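Local atomic coordinates of coat protein (Papaya mosaic virus, PDB entry 4DOX), a protein that forms the coat of a flexible filamentous plant virus, probably by helical assembly of many copies around the viral RNA. Residues Lys40-Ser43 with Thr44-Ala48; Ser102-Lys105 with Phe106-Phe110. All coordinates share one frame; numbering follows the deposited sequence.

Interaction 1 of 2, residues Lys40-Ser43 with Thr44-Ala48; sequences KSVS and TLMVA
Helix 36-48 gives a compact example of a threonine hydroxyl returned to its own helix: T44 bonds to the carbonyl oxygen of K40, one turn earlier, through two of its atoms. The amide T44 N lies 2.9 Å from K40 O in the ordinary helical bond, and the hydroxyl T44 OG1 gives its proton to the same K40 O at 2.8 Å. The two donors come from opposite faces of the carbonyl plane, OG1 standing 37° above it, so that the oxygen is gripped on both sides. The hydroxyl can curl back because OG1 is anti to the carbonyl carbon of T44 and lies beside the backbone N (chi1 -62°). Across this site runs the aliphatic chain of K40, bent at chi2, with CD 3.7 Å from T44 OG1.

On the buried side, V42 and M46 lie alongside each other and point the same way, V42 CG1 meeting M46 SD at 3.9 Å. M46 continues onto L92 and I95 of helix 89-98 and V59 of helix 56-70. L45, though largely exposed, reaches I95 and A98. Backbone bonds from L45 N to S41 O (2.8 Å), M46 N to V42 O and V47 N to S43 O carry the spiral forward. The pattern is that of an amphipathic alpha-helix: the K40-T44 pair lies on its exposed side and the V42-M46 pair faces the interior.

Interaction 2 of 2, residues Ser102-Lys105 with Phe106-Phe110; sequences SLRK and FCRYF
The guanidinium of R108 has the backbone oxygen R104 O over one face and the methylene K105 CG at its edge, near the plane, 3.7 Å from R108 NH1. The side chain of R104 crosses it at a slant: R104 CD comes to 3.4 Å from R108 NH2, and the two guanidinium planes stand 83° apart, almost perpendicular. A bend at chi3 (-86°) turns the end of R108, after a straight start, back over the preceding turn. Each arginine has an acid of its own, D142 for R104 and D145 for R108, which would be expected to offset the nearness of two like charges. Among the aromatic rings, F110 CE1 lies 3.4 Å above one face of F106, offset toward the rim, while Y109 CD2 lies 3.5 Å above a face of F110, likewise offset, and F110 CE1 is at the Y109 ring edge, in plane.

At the start of the helix S102 is the N-cap, its OG accepting from K105 N at 3.1 Å. The main chain then runs through bonds such as F106 N to S102 O (3.1 Å) and C107 N to L103 O (2.9 Å), and L103 CD1 packs on C107 SG at 4.1 Å. Helix 103-108 sits with L103, F106 and C107 against L63, A60 and C67 of helix 56-70, while Y109 reaches L39 of helix 36-48.

The two interactions illustrate how separate helical turns meet through an apolar contact. Their centres are about 15 Å apart, yet V42 CG1 of interaction 1 packs against F106 CE2 of interaction 2 at 3.8 Å. Along the chain they are in series, residues 40-48 closing before residues 102-110 begin, and both border helix 56-70. The centre of interaction 2 lies about 3 Å, and that of interaction 1 about 16 Å, from the centre of the chain, so together they run outward from the middle of an all-helical coat protein.

Interaction 1 of 2, residues Lys40-Ser43 with Thr44-Ala48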
loop_
_atom_site.group_PDB
_atom_site.type_symbol
_atom_site.label_atom_id
_atom_site.label_comp_id
_atom_site.label_asym_id
_atom_site.label_seq_id
_atom_site.Cartn_x
_atom_site.Cartn_y
_atom_site.Cartn_z
ATOM N N LYS A 40 -11.850 -2.433 -4.456
ATOM C CA LYS A 40 -13.073 -3.223 -4.278
ATOM C C LYS A 40 -12.913 -4.637 -4.811
ATOM O O LYS A 40 -13.444 -5.587 -4.228
ATOM C CB LYS A 40 -14.224 -2.572 -5.059
ATOM C CG LYS A 40 -15.490 -2.272 -4.300
ATOM C CD LYS A 40 -16.183 -3.491 -3.743
ATOM C CE LYS A 40 -17.072 -3.070 -2.536
ATOM N NZ LYS A 40 -17.505 -4.252 -1.746
ATOM N N SER A 41 -12.228 -4.782 -5.946
ATOM C CA SER A 41 -12.051 -6.107 -6.513
ATOM C C SER A 41 -11.253 -6.992 -5.545
ATOM O O SER A 41 -11.639 -8.171 -5.313
ATOM C CB SER A 41 -11.329 -6.044 -7.846
ATOM O OG SER A 41 -12.130 -5.448 -8.825
ATOM N N VAL A 42 -10.152 -6.426 -4.996
ATOM C CA VAL A 42 -9.290 -7.144 -4.087
ATOM C C VAL A 42 -10.067 -7.678 -2.888
ATOM O O VAL A 42 -9.998 -8.879 -2.607
ATOM C CB VAL A 42 -8.063 -6.329 -3.614
ATOM C CG1 VAL A 42 -7.264 -7.148 -2.570
ATOM C CG2 VAL A 42 -7.148 -5.885 -4.819
ATOM N N SER A 43 -10.826 -6.823 -2.204
ATOM C CA SER A 43 -11.615 -7.315 -1.061
ATOM C C SER A 43 -12.767 -8.224 -1.439
ATOM O O SER A 43 -13.125 -9.102 -0.661
ATOM C CB SER A 43 -12.126 -6.203 -0.161
ATOM O OG SER A 43 -12.875 -5.260 -0.908
ATOM N N THR A 44 -13.346 -8.041 -2.620
ATOM C CA THR A 44 -14.435 -8.920 -3.064
ATOM C C THR A 44 -13.877 -10.316 -3.246
ATOM O O THR A 44 -14.438 -11.316 -2.750
ATOM C CB THR A 44 -15.152 -8.407 -4.376
ATOM O OG1 THR A 44 -15.773 -7.131 -4.148
ATOM C CG2 THR A 44 -16.197 -9.366 -4.833
ATOM N N LEU A 45 -12.760 -10.380 -3.944
ATOM C CA LEU A 45 -12.103 -11.653 -4.182
ATOM C C LEU A 45 -11.585 -12.288 -2.889
ATOM O O LEU A 45 -11.569 -13.507 -2.754
ATOM C CB LEU A 45 -10.999 -11.468 -5.209
ATOM C CG LEU A 45 -11.469 -11.846 -6.623
ATOM C CD1 LEU A 45 -12.423 -10.861 -7.292
ATOM C CD2 LEU A 45 -10.245 -12.045 -7.484
ATOM N N MET A 46 -11.183 -11.446 -1.936
ATOM C CA MET A 46 -10.685 -11.922 -0.669
ATOM C C MET A 46 -11.793 -12.589 0.104
ATOM O O MET A 46 -11.597 -13.654 0.700
ATOM C CB MET A 46 -10.130 -10.776 0.160
ATOM C CG MET A 46 -8.682 -10.512 -0.102
ATOM S SD MET A 46 -8.125 -9.040 0.756
ATOM C CE MET A 46 -7.436 -9.679 2.289
ATOM N N VAL A 47 -12.953 -11.935 0.116
ATOM C CA VAL A 47 -14.113 -12.493 0.778
ATOM C C VAL A 47 -14.483 -13.813 0.084
ATOM O O VAL A 47 -14.742 -14.794 0.753
ATOM C CB VAL A 47 -15.291 -11.433 0.919
ATOM C CG1 VAL A 47 -16.671 -12.084 1.235
ATOM C CG2 VAL A 47 -14.936 -10.377 1.985
ATOM N N ALA A 48 -14.456 -13.860 -1.235
ATOM C CA ALA A 48 -14.799 -15.071 -1.956
ATOM C C ALA A 48 -13.820 -16.205 -1.647
ATOM O O ALA A 48 -14.179 -17.372 -1.653
ATOM C CB ALA A 48 -14.855 -14.808 -3.406
#

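Interaction 2 of 2, residues Ser102-Lys105 with Phe106-Phe110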
loop_
_atom_site.group_PDB
_atom_site.type_symbol
_atom_site.label_atom_id
_atom_site.label_comp_id
_atom_site.label_asym_id
_atom_site.label_seq_id
_atom_site.Cartn_x
_atom_site.Cartn_y
_atom_site.Cartn_z
ATOM N N SER A 102 -0.792 -3.299 -8.875
ATOM C CA SER A 102 0.460 -3.983 -8.584
ATOM C C SER A 102 0.564 -4.117 -7.061
ATOM O O SER A 102 -0.121 -3.397 -6.294
ATOM C CB SER A 102 1.632 -3.131 -9.047
ATOM O OG SER A 102 1.667 -1.928 -8.256
ATOM N N LEU A 103 1.438 -5.015 -6.622
ATOM C CA LEU A 103 1.603 -5.291 -5.211
ATOM C C LEU A 103 2.141 -4.007 -4.536
ATOM O O LEU A 103 1.813 -3.684 -3.369
ATOM C CB LEU A 103 2.556 -6.475 -5.082
ATOM C CG LEU A 103 3.032 -7.005 -3.740
ATOM C CD1 LEU A 103 1.849 -7.361 -2.791
ATOM C CD2 LEU A 103 3.914 -8.196 -3.997
ATOM N N ARG A 104 2.916 -3.245 -5.311
ATOM C CA ARG A 104 3.561 -2.047 -4.800
ATOM C C ARG A 104 2.539 -0.978 -4.472
ATOM O O ARG A 104 2.625 -0.356 -3.415
ATOM C CB ARG A 104 4.598 -1.533 -5.795
ATOM C CG ARG A 104 5.056 -0.083 -5.581
ATOM C CD ARG A 104 6.248 0.130 -4.724
ATOM N NE ARG A 104 7.220 -0.966 -4.727
ATOM C CZ ARG A 104 8.362 -1.023 -5.434
ATOM N NH1 ARG A 104 8.693 -0.062 -6.262
ATOM N NH2 ARG A 104 9.172 -2.068 -5.317
ATOM N N LYS A 105 1.577 -0.782 -5.372
ATOM C CA LYS A 105 0.557 0.240 -5.178
ATOM C C LYS A 105 -0.328 -0.139 -4.035
ATOM O O LYS A 105 -0.716 0.739 -3.270
ATOM C CB LYS A 105 -0.274 0.494 -6.451
ATOM C CG LYS A 105 0.423 1.410 -7.381
ATOM C CD LYS A 105 -0.143 1.332 -8.772
ATOM C CE LYS A 105 0.769 2.069 -9.771
ATOM N NZ LYS A 105 0.013 2.272 -11.037
ATOM N N PHE A 106 -0.666 -1.423 -3.920
ATOM C CA PHE A 106 -1.485 -1.908 -2.827
ATOM C C PHE A 106 -0.800 -1.667 -1.464
ATOM O O PHE A 106 -1.431 -1.219 -0.512
ATOM C CB PHE A 106 -1.712 -3.409 -3.001
ATOM C CG PHE A 106 -2.664 -4.026 -1.973
ATOM C CD1 PHE A 106 -2.176 -4.775 -0.897
ATOM C CD2 PHE A 106 -4.042 -3.869 -2.090
ATOM C CE1 PHE A 106 -3.040 -5.341 0.045
ATOM C CE2 PHE A 106 -4.931 -4.463 -1.137
ATOM C CZ PHE A 106 -4.417 -5.200 -0.075
ATOM N N CYS A 107 0.492 -1.991 -1.354
ATOM C CA CYS A 107 1.211 -1.758 -0.090
ATOM C C CYS A 107 1.258 -0.265 0.219
ATOM O O CYS A 107 1.110 0.115 1.370
ATOM C CB CYS A 107 2.615 -2.374 -0.114
ATOM S SG CYS A 107 2.524 -4.212 -0.269
ATOM N N ARG A 108 1.403 0.565 -0.822
ATOM C CA ARG A 108 1.548 1.983 -0.665
ATOM C C ARG A 108 0.294 2.536 -0.028
ATOM O O ARG A 108 0.375 3.474 0.764
ATOM C CB ARG A 108 1.766 2.632 -2.012
ATOM C CG ARG A 108 2.324 4.014 -1.887
ATOM C CD ARG A 108 2.585 4.611 -3.208
ATOM N NE ARG A 108 3.902 4.257 -3.714
ATOM C CZ ARG A 108 4.124 3.658 -4.875
ATOM N NH1 ARG A 108 3.100 3.347 -5.652
ATOM N NH2 ARG A 108 5.367 3.363 -5.241
ATOM N N TYR A 109 -0.854 1.928 -0.361
ATOM C CA TYR A 109 -2.166 2.360 0.121
ATOM C C TYR A 109 -2.316 2.181 1.639
ATOM O O TYR A 109 -3.206 2.825 2.270
ATOM C CB TYR A 109 -3.292 1.592 -0.611
ATOM C CG TYR A 109 -4.690 1.942 -0.124
ATOM C CD1 TYR A 109 -5.240 3.246 -0.314
ATOM C CD2 TYR A 109 -5.479 0.986 0.506
ATOM C CE1 TYR A 109 -6.557 3.587 0.119
ATOM C CE2 TYR A 109 -6.803 1.307 0.958
ATOM C CZ TYR A 109 -7.326 2.617 0.760
ATOM O OH TYR A 109 -8.592 2.913 1.219
ATOM N N PHE A 110 -1.476 1.285 2.199
ATOM C CA PHE A 110 -1.490 0.954 3.611
ATOM C C PHE A 110 -0.217 1.413 4.303
ATOM O O PHE A 110 -0.016 1.140 5.474
ATOM C CB PHE A 110 -1.621 -0.556 3.791
ATOM C CG PHE A 110 -2.936 -1.112 3.300
ATOM C CD1 PHE A 110 -3.037 -1.694 2.034
ATOM C CD2 PHE A 110 -4.080 -1.039 4.108
ATOM C CE1 PHE A 110 -4.280 -2.183 1.562
ATOM C CE2 PHE A 110 -5.327 -1.548 3.644
ATOM C CZ PHE A 110 -5.422 -2.132 2.372
#